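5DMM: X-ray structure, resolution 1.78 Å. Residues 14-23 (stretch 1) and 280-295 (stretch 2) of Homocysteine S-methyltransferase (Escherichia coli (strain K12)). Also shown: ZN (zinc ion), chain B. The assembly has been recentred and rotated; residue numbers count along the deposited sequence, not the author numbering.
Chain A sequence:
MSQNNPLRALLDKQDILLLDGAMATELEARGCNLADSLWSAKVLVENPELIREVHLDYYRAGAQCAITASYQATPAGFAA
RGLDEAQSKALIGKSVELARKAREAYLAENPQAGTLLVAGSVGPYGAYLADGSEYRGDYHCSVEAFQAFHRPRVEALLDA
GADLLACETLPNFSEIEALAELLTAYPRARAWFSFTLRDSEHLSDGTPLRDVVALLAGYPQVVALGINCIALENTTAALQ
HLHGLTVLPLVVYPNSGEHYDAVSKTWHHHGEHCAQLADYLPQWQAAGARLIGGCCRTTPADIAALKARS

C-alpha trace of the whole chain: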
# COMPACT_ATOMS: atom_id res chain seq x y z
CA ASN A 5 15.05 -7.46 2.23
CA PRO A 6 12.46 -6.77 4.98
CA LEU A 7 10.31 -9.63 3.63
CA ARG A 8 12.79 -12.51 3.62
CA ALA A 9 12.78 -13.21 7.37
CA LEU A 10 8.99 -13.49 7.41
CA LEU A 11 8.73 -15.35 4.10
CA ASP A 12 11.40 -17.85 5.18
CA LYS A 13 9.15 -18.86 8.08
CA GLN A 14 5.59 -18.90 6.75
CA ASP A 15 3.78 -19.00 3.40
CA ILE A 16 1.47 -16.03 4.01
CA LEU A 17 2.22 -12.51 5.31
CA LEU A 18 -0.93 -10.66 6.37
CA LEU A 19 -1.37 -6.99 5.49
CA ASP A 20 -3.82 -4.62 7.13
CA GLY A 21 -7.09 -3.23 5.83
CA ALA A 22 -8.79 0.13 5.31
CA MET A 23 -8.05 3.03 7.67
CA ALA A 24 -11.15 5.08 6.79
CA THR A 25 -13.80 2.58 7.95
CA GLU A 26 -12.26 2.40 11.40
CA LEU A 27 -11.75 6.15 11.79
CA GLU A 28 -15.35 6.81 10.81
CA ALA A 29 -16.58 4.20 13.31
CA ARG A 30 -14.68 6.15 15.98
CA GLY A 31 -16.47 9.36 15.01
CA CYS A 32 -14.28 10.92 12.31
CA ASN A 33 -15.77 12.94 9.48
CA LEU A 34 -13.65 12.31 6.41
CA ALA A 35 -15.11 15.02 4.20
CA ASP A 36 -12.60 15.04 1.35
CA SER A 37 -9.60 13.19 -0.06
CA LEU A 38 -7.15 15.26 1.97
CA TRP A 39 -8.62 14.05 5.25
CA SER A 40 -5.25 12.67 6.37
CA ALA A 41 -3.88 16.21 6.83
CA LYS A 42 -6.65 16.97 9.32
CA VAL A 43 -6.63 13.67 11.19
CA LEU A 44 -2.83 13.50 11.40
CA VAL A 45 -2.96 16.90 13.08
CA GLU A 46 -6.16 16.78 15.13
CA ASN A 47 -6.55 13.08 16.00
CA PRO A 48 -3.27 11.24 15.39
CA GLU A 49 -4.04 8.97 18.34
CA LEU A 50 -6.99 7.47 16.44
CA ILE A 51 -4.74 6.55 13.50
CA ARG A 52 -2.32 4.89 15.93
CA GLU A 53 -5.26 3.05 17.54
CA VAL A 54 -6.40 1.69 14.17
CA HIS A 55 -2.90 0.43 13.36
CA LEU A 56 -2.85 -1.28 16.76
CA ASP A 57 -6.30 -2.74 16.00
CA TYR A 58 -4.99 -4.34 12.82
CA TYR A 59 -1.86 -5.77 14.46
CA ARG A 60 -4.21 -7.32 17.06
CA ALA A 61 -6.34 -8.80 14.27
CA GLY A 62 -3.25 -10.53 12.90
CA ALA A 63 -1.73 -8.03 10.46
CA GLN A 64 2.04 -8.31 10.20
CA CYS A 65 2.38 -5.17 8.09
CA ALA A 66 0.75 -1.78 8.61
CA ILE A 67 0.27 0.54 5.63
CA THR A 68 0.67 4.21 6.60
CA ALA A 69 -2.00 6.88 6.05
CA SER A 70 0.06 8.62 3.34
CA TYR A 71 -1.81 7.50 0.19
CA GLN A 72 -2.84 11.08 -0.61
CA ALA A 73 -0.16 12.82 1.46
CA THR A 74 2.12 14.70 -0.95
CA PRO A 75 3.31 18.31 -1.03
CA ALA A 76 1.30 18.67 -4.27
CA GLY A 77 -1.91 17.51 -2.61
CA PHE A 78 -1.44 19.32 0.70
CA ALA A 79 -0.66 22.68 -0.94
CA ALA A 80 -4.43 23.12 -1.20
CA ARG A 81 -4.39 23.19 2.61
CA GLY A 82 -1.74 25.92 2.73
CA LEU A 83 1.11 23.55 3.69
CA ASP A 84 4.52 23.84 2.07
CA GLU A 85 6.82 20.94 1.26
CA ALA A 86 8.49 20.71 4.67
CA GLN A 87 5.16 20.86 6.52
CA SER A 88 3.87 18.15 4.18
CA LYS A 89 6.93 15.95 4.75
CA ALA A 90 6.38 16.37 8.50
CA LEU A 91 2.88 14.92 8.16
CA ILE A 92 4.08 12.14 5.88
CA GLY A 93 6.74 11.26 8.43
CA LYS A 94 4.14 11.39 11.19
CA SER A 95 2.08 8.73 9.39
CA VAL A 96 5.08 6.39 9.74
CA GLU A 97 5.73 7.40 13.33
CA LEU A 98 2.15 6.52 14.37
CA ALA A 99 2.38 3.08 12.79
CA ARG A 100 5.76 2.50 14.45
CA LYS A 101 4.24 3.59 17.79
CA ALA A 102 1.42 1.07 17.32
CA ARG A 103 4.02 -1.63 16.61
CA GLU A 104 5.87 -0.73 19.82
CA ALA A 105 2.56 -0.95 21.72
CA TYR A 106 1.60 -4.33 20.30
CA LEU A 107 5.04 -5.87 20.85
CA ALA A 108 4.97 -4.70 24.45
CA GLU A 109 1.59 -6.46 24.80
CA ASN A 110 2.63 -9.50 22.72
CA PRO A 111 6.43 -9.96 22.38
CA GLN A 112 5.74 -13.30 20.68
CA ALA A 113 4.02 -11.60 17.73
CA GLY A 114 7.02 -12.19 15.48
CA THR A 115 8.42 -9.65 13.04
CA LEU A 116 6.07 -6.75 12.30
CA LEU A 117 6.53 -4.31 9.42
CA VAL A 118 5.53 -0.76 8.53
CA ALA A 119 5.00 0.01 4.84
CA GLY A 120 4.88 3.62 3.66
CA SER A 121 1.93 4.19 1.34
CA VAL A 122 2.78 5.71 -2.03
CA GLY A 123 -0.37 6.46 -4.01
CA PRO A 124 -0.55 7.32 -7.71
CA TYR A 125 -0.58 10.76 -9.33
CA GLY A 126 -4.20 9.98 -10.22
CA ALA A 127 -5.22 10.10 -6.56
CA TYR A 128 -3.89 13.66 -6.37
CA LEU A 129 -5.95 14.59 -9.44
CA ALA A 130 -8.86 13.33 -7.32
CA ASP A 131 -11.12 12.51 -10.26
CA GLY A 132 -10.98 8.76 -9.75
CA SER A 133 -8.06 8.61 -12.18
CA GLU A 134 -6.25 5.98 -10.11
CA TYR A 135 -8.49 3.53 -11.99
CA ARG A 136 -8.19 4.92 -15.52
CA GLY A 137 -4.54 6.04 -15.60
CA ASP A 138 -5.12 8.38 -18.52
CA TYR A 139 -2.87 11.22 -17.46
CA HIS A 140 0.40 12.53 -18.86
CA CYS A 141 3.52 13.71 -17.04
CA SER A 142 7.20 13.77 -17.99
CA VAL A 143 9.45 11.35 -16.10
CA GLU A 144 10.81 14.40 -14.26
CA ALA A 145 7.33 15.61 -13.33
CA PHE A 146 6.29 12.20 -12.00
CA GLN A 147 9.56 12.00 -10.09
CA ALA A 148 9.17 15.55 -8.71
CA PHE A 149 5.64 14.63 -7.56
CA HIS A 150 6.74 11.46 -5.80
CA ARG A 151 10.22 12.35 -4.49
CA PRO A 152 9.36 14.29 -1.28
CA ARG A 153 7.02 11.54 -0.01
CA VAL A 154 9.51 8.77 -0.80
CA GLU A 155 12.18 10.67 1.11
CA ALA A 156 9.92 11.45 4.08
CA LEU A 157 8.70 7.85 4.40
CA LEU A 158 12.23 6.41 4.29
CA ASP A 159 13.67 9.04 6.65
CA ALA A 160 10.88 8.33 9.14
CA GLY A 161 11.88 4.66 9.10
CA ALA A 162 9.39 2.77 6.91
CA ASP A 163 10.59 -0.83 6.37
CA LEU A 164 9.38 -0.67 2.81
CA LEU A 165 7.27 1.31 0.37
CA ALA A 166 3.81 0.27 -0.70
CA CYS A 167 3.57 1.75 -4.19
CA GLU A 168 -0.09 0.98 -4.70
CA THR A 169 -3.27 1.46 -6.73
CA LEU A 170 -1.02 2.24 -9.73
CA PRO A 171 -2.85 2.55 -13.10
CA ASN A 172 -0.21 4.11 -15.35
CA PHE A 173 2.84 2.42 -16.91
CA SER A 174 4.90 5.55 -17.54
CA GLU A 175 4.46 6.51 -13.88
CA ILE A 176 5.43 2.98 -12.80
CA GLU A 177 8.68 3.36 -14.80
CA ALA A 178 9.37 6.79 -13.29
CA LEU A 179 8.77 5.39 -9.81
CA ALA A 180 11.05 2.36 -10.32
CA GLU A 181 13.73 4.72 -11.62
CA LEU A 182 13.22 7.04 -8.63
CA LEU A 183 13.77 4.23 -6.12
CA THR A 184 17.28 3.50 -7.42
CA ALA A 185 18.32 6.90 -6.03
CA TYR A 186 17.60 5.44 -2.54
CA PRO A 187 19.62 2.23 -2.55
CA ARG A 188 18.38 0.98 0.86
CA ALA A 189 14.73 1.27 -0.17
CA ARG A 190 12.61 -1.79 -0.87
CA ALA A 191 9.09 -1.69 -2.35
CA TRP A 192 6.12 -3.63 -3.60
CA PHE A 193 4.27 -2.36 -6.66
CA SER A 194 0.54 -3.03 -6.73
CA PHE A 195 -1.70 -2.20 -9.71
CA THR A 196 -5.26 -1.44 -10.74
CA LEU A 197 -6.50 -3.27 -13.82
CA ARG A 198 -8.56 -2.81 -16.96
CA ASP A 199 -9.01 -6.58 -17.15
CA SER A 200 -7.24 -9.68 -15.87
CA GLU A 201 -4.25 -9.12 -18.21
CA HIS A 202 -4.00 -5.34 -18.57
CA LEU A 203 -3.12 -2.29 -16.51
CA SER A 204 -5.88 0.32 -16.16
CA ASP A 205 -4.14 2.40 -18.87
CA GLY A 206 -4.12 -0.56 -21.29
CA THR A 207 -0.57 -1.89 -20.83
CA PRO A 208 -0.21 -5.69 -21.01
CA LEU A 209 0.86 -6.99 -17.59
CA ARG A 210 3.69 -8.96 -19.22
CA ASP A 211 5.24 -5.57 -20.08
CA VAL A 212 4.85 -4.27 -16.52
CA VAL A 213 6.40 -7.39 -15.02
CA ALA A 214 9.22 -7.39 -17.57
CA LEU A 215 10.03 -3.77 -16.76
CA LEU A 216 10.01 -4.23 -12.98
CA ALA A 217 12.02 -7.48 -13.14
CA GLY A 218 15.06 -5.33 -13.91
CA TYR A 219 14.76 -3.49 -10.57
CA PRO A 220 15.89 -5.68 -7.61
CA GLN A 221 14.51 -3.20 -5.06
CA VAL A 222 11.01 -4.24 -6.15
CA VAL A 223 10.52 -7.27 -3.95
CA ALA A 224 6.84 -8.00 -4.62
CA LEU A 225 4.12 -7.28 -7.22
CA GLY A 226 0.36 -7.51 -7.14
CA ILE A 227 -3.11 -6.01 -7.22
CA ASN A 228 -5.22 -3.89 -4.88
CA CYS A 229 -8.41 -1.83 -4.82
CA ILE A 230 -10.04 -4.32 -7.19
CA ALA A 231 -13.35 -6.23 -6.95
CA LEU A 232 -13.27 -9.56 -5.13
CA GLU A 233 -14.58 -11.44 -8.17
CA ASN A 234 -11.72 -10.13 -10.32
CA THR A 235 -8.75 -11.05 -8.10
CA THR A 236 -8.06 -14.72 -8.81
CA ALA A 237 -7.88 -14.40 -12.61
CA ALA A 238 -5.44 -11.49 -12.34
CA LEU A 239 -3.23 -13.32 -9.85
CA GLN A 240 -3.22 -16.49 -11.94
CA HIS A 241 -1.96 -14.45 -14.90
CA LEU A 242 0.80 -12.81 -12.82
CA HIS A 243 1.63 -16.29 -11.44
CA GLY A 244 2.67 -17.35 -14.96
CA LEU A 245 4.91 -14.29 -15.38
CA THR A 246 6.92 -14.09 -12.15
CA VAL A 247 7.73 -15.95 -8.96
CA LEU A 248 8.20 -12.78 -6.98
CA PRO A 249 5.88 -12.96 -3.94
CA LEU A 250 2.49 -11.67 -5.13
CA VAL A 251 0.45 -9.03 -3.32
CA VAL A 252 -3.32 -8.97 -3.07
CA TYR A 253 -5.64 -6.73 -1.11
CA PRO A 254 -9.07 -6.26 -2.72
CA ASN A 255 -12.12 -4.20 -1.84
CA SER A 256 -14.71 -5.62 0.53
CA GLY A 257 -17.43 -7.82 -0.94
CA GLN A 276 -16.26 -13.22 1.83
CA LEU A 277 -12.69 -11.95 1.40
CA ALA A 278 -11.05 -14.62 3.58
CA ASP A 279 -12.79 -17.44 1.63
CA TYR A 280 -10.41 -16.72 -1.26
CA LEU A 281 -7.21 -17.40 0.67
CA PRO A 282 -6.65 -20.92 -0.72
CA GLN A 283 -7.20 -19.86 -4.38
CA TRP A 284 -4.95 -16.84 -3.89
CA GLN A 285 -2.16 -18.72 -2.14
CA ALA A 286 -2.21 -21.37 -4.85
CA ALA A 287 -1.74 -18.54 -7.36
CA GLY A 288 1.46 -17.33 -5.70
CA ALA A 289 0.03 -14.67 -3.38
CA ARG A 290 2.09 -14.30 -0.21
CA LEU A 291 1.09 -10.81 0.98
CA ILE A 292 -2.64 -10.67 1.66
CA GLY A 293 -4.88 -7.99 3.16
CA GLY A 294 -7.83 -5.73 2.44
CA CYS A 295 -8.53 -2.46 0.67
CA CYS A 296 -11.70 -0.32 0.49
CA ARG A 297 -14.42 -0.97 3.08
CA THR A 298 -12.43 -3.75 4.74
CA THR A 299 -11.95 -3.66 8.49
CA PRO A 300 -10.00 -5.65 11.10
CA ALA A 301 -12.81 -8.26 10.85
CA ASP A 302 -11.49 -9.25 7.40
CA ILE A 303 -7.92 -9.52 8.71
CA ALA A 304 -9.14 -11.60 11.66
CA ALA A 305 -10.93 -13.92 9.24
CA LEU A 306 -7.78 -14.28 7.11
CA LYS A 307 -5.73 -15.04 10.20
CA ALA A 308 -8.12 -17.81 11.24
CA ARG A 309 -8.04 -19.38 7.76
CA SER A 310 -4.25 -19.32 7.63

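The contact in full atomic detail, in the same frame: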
# COMPACT_ATOMS: atom_id res chain seq x y z
N GLN A 14 7.01 -18.65 6.95
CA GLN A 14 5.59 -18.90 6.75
C GLN A 14 5.23 -18.59 5.30
O GLN A 14 5.89 -17.76 4.68
CB GLN A 14 4.76 -18.04 7.71
CG GLN A 14 5.12 -16.57 7.60
CD GLN A 14 4.90 -15.80 8.89
OE1 GLN A 14 3.82 -15.27 9.13
NE2 GLN A 14 5.93 -15.73 9.72
N ASP A 15 4.20 -19.24 4.78
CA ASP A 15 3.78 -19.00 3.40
C ASP A 15 3.15 -17.62 3.21
O ASP A 15 3.42 -16.94 2.22
CB ASP A 15 2.79 -20.06 2.95
CG ASP A 15 3.34 -21.48 3.01
OD1 ASP A 15 4.58 -21.68 2.97
OD2 ASP A 15 2.51 -22.41 3.10
N ILE A 16 2.28 -17.24 4.14
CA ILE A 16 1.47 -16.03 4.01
C ILE A 16 1.90 -14.95 5.01
O ILE A 16 2.11 -15.25 6.18
CB ILE A 16 -0.05 -16.32 4.24
CG1 ILE A 16 -0.56 -17.33 3.21
CG2 ILE A 16 -0.88 -15.04 4.20
CD1 ILE A 16 -0.23 -16.97 1.79
N LEU A 17 2.02 -13.72 4.51
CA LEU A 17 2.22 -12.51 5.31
C LEU A 17 0.94 -11.69 5.27
O LEU A 17 0.51 -11.30 4.18
CB LEU A 17 3.40 -11.71 4.75
CG LEU A 17 4.17 -10.64 5.53
CD1 LEU A 17 5.50 -10.41 4.81
CD2 LEU A 17 3.37 -9.35 5.63
N LEU A 18 0.33 -11.40 6.41
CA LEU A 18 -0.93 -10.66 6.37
C LEU A 18 -0.69 -9.15 6.37
O LEU A 18 0.13 -8.64 7.14
CB LEU A 18 -1.86 -11.04 7.54
CG LEU A 18 -2.47 -12.44 7.49
CD1 LEU A 18 -3.41 -12.62 8.68
CD2 LEU A 18 -3.22 -12.70 6.18
N LEU A 19 -1.40 -8.45 5.49
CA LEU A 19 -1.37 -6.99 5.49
C LEU A 19 -2.49 -6.48 6.39
O LEU A 19 -3.12 -7.26 7.11
CB LEU A 19 -1.53 -6.45 4.07
CG LEU A 19 -0.50 -7.02 3.08
CD1 LEU A 19 -0.69 -6.42 1.68
CD2 LEU A 19 0.90 -6.77 3.58
N ASP A 20 -2.72 -5.17 6.37
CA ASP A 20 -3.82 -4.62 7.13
C ASP A 20 -4.99 -4.38 6.19
O ASP A 20 -5.02 -4.90 5.08
CB ASP A 20 -3.41 -3.33 7.85
CG ASP A 20 -2.97 -2.24 6.89
OD1 ASP A 20 -2.87 -2.48 5.66
OD2 ASP A 20 -2.71 -1.11 7.38
N GLY A 21 -5.94 -3.57 6.64
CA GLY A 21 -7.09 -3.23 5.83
C GLY A 21 -7.31 -1.73 5.83
O GLY A 21 -6.41 -0.97 6.21
N ALA A 22 -8.51 -1.30 5.45
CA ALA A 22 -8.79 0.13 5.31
C ALA A 22 -8.70 0.90 6.64
O ALA A 22 -9.08 0.41 7.70
CB ALA A 22 -10.17 0.34 4.68
N MET A 23 -8.19 2.12 6.54
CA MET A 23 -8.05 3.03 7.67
C MET A 23 -9.37 3.78 7.87
O MET A 23 -9.83 3.94 9.01
CB MET A 23 -6.87 3.99 7.39
CG MET A 23 -6.69 5.18 8.31
SD MET A 23 -6.37 4.72 10.02
CE MET A 23 -4.76 3.94 9.95
N TYR A 280 -11.27 -16.63 -0.08
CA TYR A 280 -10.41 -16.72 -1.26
C TYR A 280 -8.97 -17.12 -0.97
O TYR A 280 -8.19 -17.36 -1.90
CB TYR A 280 -10.40 -15.37 -1.99
CG TYR A 280 -11.65 -15.07 -2.75
CD1 TYR A 280 -11.71 -15.27 -4.12
CD2 TYR A 280 -12.79 -14.57 -2.10
CE1 TYR A 280 -12.86 -15.00 -4.83
CE2 TYR A 280 -13.94 -14.30 -2.80
CZ TYR A 280 -13.97 -14.51 -4.17
OH TYR A 280 -15.11 -14.24 -4.88
N LEU A 281 -8.60 -17.18 0.30
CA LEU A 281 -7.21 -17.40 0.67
C LEU A 281 -6.58 -18.64 0.00
O LEU A 281 -5.46 -18.56 -0.51
CB LEU A 281 -7.10 -17.46 2.20
CG LEU A 281 -5.75 -17.80 2.85
CD1 LEU A 281 -4.61 -17.06 2.20
CD2 LEU A 281 -5.82 -17.45 4.33
N PRO A 282 -7.29 -19.79 -0.02
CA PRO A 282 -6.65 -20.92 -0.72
C PRO A 282 -6.42 -20.70 -2.22
O PRO A 282 -5.34 -21.07 -2.70
CB PRO A 282 -7.63 -22.08 -0.47
CG PRO A 282 -8.35 -21.70 0.76
CD PRO A 282 -8.50 -20.21 0.71
N GLN A 283 -7.38 -20.14 -2.96
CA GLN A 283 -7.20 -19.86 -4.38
C GLN A 283 -6.02 -18.91 -4.58
O GLN A 283 -5.21 -19.09 -5.48
CB GLN A 283 -8.41 -19.19 -5.01
CG GLN A 283 -9.65 -20.00 -5.22
CD GLN A 283 -10.83 -19.07 -5.42
OE1 GLN A 283 -10.78 -18.14 -6.23
NE2 GLN A 283 -11.89 -19.28 -4.64
N TRP A 284 -5.99 -17.87 -3.76
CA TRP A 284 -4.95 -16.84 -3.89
C TRP A 284 -3.57 -17.40 -3.61
O TRP A 284 -2.63 -17.13 -4.36
CB TRP A 284 -5.23 -15.67 -2.94
CG TRP A 284 -6.40 -14.87 -3.33
CD1 TRP A 284 -7.06 -14.90 -4.53
CD2 TRP A 284 -7.07 -13.88 -2.54
NE1 TRP A 284 -8.10 -14.00 -4.52
CE2 TRP A 284 -8.12 -13.36 -3.31
CE3 TRP A 284 -6.87 -13.40 -1.24
CZ2 TRP A 284 -8.99 -12.38 -2.82
CZ3 TRP A 284 -7.74 -12.44 -0.75
CH2 TRP A 284 -8.79 -11.93 -1.54
N GLN A 285 -3.45 -18.17 -2.53
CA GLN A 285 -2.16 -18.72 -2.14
C GLN A 285 -1.65 -19.68 -3.21
O GLN A 285 -0.45 -19.72 -3.50
CB GLN A 285 -2.25 -19.43 -0.79
CG GLN A 285 -0.95 -20.07 -0.34
CD GLN A 285 -1.01 -20.59 1.09
OE1 GLN A 285 -1.93 -20.27 1.84
NE2 GLN A 285 -0.01 -21.38 1.48
N ALA A 286 -2.57 -20.43 -3.80
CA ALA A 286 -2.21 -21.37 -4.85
C ALA A 286 -1.76 -20.63 -6.11
O ALA A 286 -1.11 -21.21 -6.98
CB ALA A 286 -3.38 -22.29 -5.17
N ALA A 287 -2.13 -19.35 -6.22
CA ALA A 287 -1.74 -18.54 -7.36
C ALA A 287 -0.52 -17.67 -7.05
O ALA A 287 -0.25 -16.73 -7.78
CB ALA A 287 -2.89 -17.67 -7.83
N GLY A 288 0.20 -17.99 -5.99
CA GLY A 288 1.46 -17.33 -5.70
C GLY A 288 1.37 -16.09 -4.82
O GLY A 288 2.37 -15.40 -4.62
N ALA A 289 0.18 -15.81 -4.29
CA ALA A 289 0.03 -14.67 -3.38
C ALA A 289 0.69 -15.02 -2.05
O ALA A 289 0.51 -16.13 -1.53
CB ALA A 289 -1.44 -14.32 -3.17
N ARG A 290 1.49 -14.10 -1.53
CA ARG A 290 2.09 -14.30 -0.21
C ARG A 290 1.95 -13.07 0.71
O ARG A 290 2.35 -13.11 1.87
CB ARG A 290 3.56 -14.68 -0.34
CG ARG A 290 3.75 -15.99 -1.10
CD ARG A 290 5.18 -16.49 -1.03
NE ARG A 290 5.51 -16.97 0.31
CZ ARG A 290 6.73 -17.33 0.70
NH1 ARG A 290 7.75 -17.27 -0.15
NH2 ARG A 290 6.92 -17.74 1.95
N LEU A 291 1.40 -11.99 0.17
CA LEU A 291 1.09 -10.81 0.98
C LEU A 291 -0.38 -10.52 0.75
O LEU A 291 -0.78 -10.17 -0.36
CB LEU A 291 1.94 -9.59 0.58
CG LEU A 291 3.41 -9.52 1.03
CD1 LEU A 291 4.25 -10.54 0.31
CD2 LEU A 291 4.00 -8.12 0.83
N ILE A 292 -1.19 -10.70 1.80
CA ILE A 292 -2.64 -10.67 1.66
C ILE A 292 -3.28 -9.74 2.70
O ILE A 292 -2.99 -9.83 3.89
CB ILE A 292 -3.22 -12.09 1.78
CG1 ILE A 292 -2.55 -13.00 0.74
CG2 ILE A 292 -4.74 -12.08 1.61
CD1 ILE A 292 -3.13 -14.37 0.66
N GLY A 293 -4.14 -8.85 2.25
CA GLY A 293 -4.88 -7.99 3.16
C GLY A 293 -6.15 -7.48 2.53
O GLY A 293 -6.72 -8.14 1.66
N GLY A 294 -6.59 -6.30 2.95
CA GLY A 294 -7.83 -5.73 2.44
C GLY A 294 -7.67 -4.28 2.02
O GLY A 294 -6.80 -3.56 2.52
N CYS A 295 -8.52 -3.85 1.10
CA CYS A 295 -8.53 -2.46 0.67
C CYS A 295 -9.85 -1.80 1.09
O CYS A 295 -10.26 -1.92 2.25
CB CYS A 295 -8.30 -2.37 -0.85
SG CYS A 295 -7.38 -0.90 -1.43
ZN ZN B . -8.50 0.48 -2.36
O HOH W 1 0.01 -22.90 4.17
O HOH W 2 -4.49 -1.94 3.56

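Two segments whose touching residues are at least 265 apart in sequence meet as neighbouring parallel strands, burying 718 Å² between them. The backbone sets the register: Leu17 N donates to Arg290 O (2.7 Å), Ile292 N to Leu17 O (3.0 Å) and Leu19 N to Ile292 O (2.6 Å). Past the strand ends the pairing continues, Gly294 N donating to Asp20 O at 3.0 Å in an almost straight bond.

Side chains sort onto the two faces. On one, Leu17 lies beside Leu291, with CB of Leu17 4.3 Å from CG of Leu291. Just past the strand, Leu19 points toward the other segment, and Leu19 CD2 lies 4.2 Å from Leu291 CB, so Leu291 is touched by both leucines. On the other face, Leu18 CD2 packs 4.4 Å from Ile292 CB. Ile16 is the main bump: its CA-to-CB bond points sideways, but its m,m rotamer brings the tip in. Ile16 CG1 lies 4.2 Å from Leu281 CD1, and Ile16 CD1 4.1 Å from Ile292 CD1, fitting a hollow between helix and strand. Ala289 O, 3.5 Å from Ile16 CD1, is buried by the contact with no partner in the model.

The hollow at Gly293 is made by absence. An ideal CB there would sit 2.6 Å from both Leu19 CB and Asp20 O; without one, Leu19 CB settles 3.8 Å from Gly293 CA. Nearby, Gly21 CA approaches Gly294 O at 3.3 Å in a CA-H...O contact.

Polar groups hold the exposed end. Arg290 bends at chi3 (71°), bringing the edge of its guanidinium to two successive carbonyls, NE to Asp15 O at 2.8 Å and NH2 to Gln14 O at 2.9 Å. A water bridges Asp15 OD2 and Gln285 NE2. Farther along, another water joins the buried Asp20 OD1 and Gly294 O. Cys295 points its CA-to-CB bond away from stretch 1, and its SG binds zinc at 2.0 Å from ZN.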